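Local coordinates for cupin 2, conserved barrel domain protein (Shewanella frigidimarina NCIMB 400, PDB 3D82), which binds a nickel ion within a small cupin beta-barrel and forms a two-chain assembly, its biochemical role being unknown, at residues D[31-36]-D[95-100]. Residues are numbered along the deposited sequence; the frame is centred on the assembly and turned at random.
Sequences YQFKLV and KIMIIE
Phe-33 lays one face of its ring over Ile-99, whose CG2 sits 4.1 Å from the ring centroid and only 8° off the normal, a CH-pi contact. At the rim, the selenium of selenomethionine Met-97 lies in the ring plane, with SE 4.0 Å from Phe-33 CD2, a Met-aromatic contact. Ile-99 of the second subunit also packs on Phe-33, placing this apolar cluster at the dimer interface. The backbones pair antiparallel: Lys-34 N to Ile-98 O and Ile-98 N to Lys-34 O are both 2.8 Å, Val-36 and Ile-96 also exchange two bonds, and Gln-32 pairs with Glu-100 through one sound and one weak bond. On the other face, Val-36 CG2 meets Ile-98 CD1 at 3.7 Å. Beyond them Lys-34 NZ lies 2.7 Å from Glu-100 OE2, a salt bridge on that oxygen's anti lone pair. An alanine in place of Glu-100 would probably leave the Lys-34 ammonium without this carboxylate mate. Glu-100 OE1 lies close to OE2 of the nickel ligand Glu-52. The face neighbouring Glu-52 thus mixes apolar contacts with a salt bridge that probably offsets part of the clustered acidic charge.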
loop_
_atom_site.group_PDB
_atom_site.type_symbol
_atom_site.label_atom_id
_atom_site.label_comp_id
_atom_site.label_asym_id
_atom_site.label_seq_id
_atom_site.Cartn_x
_atom_site.Cartn_y
_atom_site.Cartn_z
ATOM N N TYR D 31 6.535 -8.512 -7.270
ATOM C CA TYR D 31 6.007 -7.143 -7.280
ATOM C C TYR D 31 6.960 -6.199 -6.547
ATOM O O TYR D 31 7.764 -6.623 -5.712
ATOM C CB TYR D 31 4.604 -7.089 -6.653
ATOM C CG TYR D 31 3.524 -7.591 -7.560
ATOM C CD1 TYR D 31 3.435 -8.952 -7.900
ATOM C CD2 TYR D 31 2.563 -6.706 -8.093
ATOM C CE1 TYR D 31 2.425 -9.412 -8.775
ATOM C CE2 TYR D 31 1.543 -7.167 -8.944
ATOM C CZ TYR D 31 1.477 -8.511 -9.271
ATOM O OH TYR D 31 0.501 -8.934 -10.119
ATOM N N GLN D 32 6.875 -4.921 -6.895
ATOM C CA GLN D 32 7.678 -3.857 -6.271
ATOM C C GLN D 32 6.778 -2.733 -5.759
ATOM O O GLN D 32 5.755 -2.426 -6.381
ATOM C CB GLN D 32 8.671 -3.305 -7.268
ATOM C CG GLN D 32 9.780 -4.312 -7.646
ATOM C CD GLN D 32 10.730 -3.777 -8.670
ATOM O OE1 GLN D 32 10.332 -3.052 -9.583
ATOM N NE2 GLN D 32 12.007 -4.137 -8.540
ATOM N N PHE D 33 7.154 -2.174 -4.608
ATOM C CA PHE D 33 6.500 -1.006 -4.001
ATOM C C PHE D 33 7.500 0.092 -4.306
ATOM O O PHE D 33 8.671 -0.050 -3.973
ATOM C CB PHE D 33 6.326 -1.167 -2.491
ATOM C CG PHE D 33 5.290 -2.192 -2.119
ATOM C CD1 PHE D 33 5.530 -3.550 -2.316
ATOM C CD2 PHE D 33 4.075 -1.795 -1.564
ATOM C CE1 PHE D 33 4.563 -4.503 -2.008
ATOM C CE2 PHE D 33 3.095 -2.756 -1.220
ATOM C CZ PHE D 33 3.347 -4.110 -1.467
ATOM N N LYS D 34 7.039 1.161 -4.945
ATOM C CA LYS D 34 7.918 2.241 -5.396
ATOM C C LYS D 34 7.382 3.578 -4.944
ATOM O O LYS D 34 6.202 3.852 -5.129
ATOM C CB LYS D 34 8.002 2.215 -6.931
ATOM C CG LYS D 34 8.780 1.015 -7.474
ATOM C CD LYS D 34 8.197 0.388 -8.726
ATOM C CE LYS D 34 8.469 1.085 -10.008
ATOM N NZ LYS D 34 7.778 0.316 -11.138
ATOM N N LEU D 35 8.268 4.418 -4.422
ATOM C CA LEU D 35 7.920 5.773 -4.001
ATOM C C LEU D 35 8.327 6.734 -5.086
ATOM O O LEU D 35 9.389 6.571 -5.694
ATOM C CB LEU D 35 8.599 6.147 -2.686
ATOM C CG LEU D 35 8.193 5.345 -1.450
ATOM C CD1 LEU D 35 8.829 6.011 -0.247
ATOM C CD2 LEU D 35 6.681 5.213 -1.262
ATOM N N VAL D 36 7.487 7.735 -5.330
ATOM C CA VAL D 36 7.757 8.748 -6.345
ATOM C C VAL D 36 7.311 10.133 -5.832
ATOM O O VAL D 36 6.325 10.241 -5.089
ATOM C CB VAL D 36 6.986 8.442 -7.687
ATOM C CG1 VAL D 36 7.732 9.006 -8.890
ATOM C CG2 VAL D 36 6.739 6.927 -7.910
ATOM N N LYS D 95 3.455 13.218 -3.151
ATOM C CA LYS D 95 4.204 12.033 -2.747
ATOM C C LYS D 95 3.299 10.840 -2.939
ATOM O O LYS D 95 2.221 10.767 -2.316
ATOM C CB LYS D 95 4.661 12.143 -1.285
ATOM C CG LYS D 95 5.702 13.235 -1.071
ATOM C CD LYS D 95 6.099 13.392 0.399
ATOM C CE LYS D 95 6.896 14.683 0.611
ATOM N NZ LYS D 95 7.204 14.912 2.040
ATOM N N ILE D 96 3.729 9.915 -3.809
ATOM C CA ILE D 96 2.956 8.726 -4.144
ATOM C C ILE D 96 3.726 7.434 -3.997
ATOM O O ILE D 96 4.962 7.424 -3.920
ATOM C CB ILE D 96 2.378 8.802 -5.589
ATOM C CG1 ILE D 96 3.481 8.759 -6.674
ATOM C CG2 ILE D 96 1.549 10.067 -5.733
ATOM C CD1 ILE D 96 2.969 8.636 -8.120
HETATM N N MSE D 97 2.950 6.355 -3.941
HETATM C CA MSE D 97 3.456 5.011 -3.939
HETATM C C MSE D 97 2.760 4.264 -5.075
HETATM O O MSE D 97 1.544 4.361 -5.227
HETATM C CB MSE D 97 3.246 4.283 -2.599
HETATM C CG MSE D 97 3.884 2.895 -2.623
HETATM SE SE MSE D 97 4.250 2.142 -0.912
HETATM C CE MSE D 97 2.454 1.756 -0.450
ATOM N N ILE D 98 3.557 3.573 -5.881
ATOM C CA ILE D 98 3.079 2.747 -6.993
ATOM C C ILE D 98 3.434 1.303 -6.687
ATOM O O ILE D 98 4.532 1.030 -6.193
ATOM C CB ILE D 98 3.707 3.140 -8.336
ATOM C CG1 ILE D 98 3.272 4.535 -8.762
ATOM C CG2 ILE D 98 3.304 2.174 -9.455
ATOM C CD1 ILE D 98 4.186 5.081 -9.920
ATOM N N ILE D 99 2.490 0.397 -6.961
ATOM C CA ILE D 99 2.683 -1.028 -6.759
ATOM C C ILE D 99 2.331 -1.709 -8.072
ATOM O O ILE D 99 1.247 -1.477 -8.636
ATOM C CB ILE D 99 1.819 -1.604 -5.610
ATOM C CG1 ILE D 99 1.945 -0.763 -4.323
ATOM C CG2 ILE D 99 2.228 -3.078 -5.332
ATOM C CD1 ILE D 99 0.967 -1.174 -3.218
ATOM N N GLU D 100 3.255 -2.519 -8.565
ATOM C CA GLU D 100 3.087 -3.236 -9.823
ATOM C C GLU D 100 4.177 -4.306 -9.968
ATOM O O GLU D 100 5.200 -4.229 -9.265
ATOM C CB GLU D 100 3.152 -2.240 -11.006
ATOM C CG GLU D 100 4.505 -1.489 -11.155
ATOM C CD GLU D 100 4.417 -0.342 -12.176
ATOM O OE1 GLU D 100 3.387 -0.239 -12.897
ATOM O OE2 GLU D 100 5.378 0.447 -12.255
#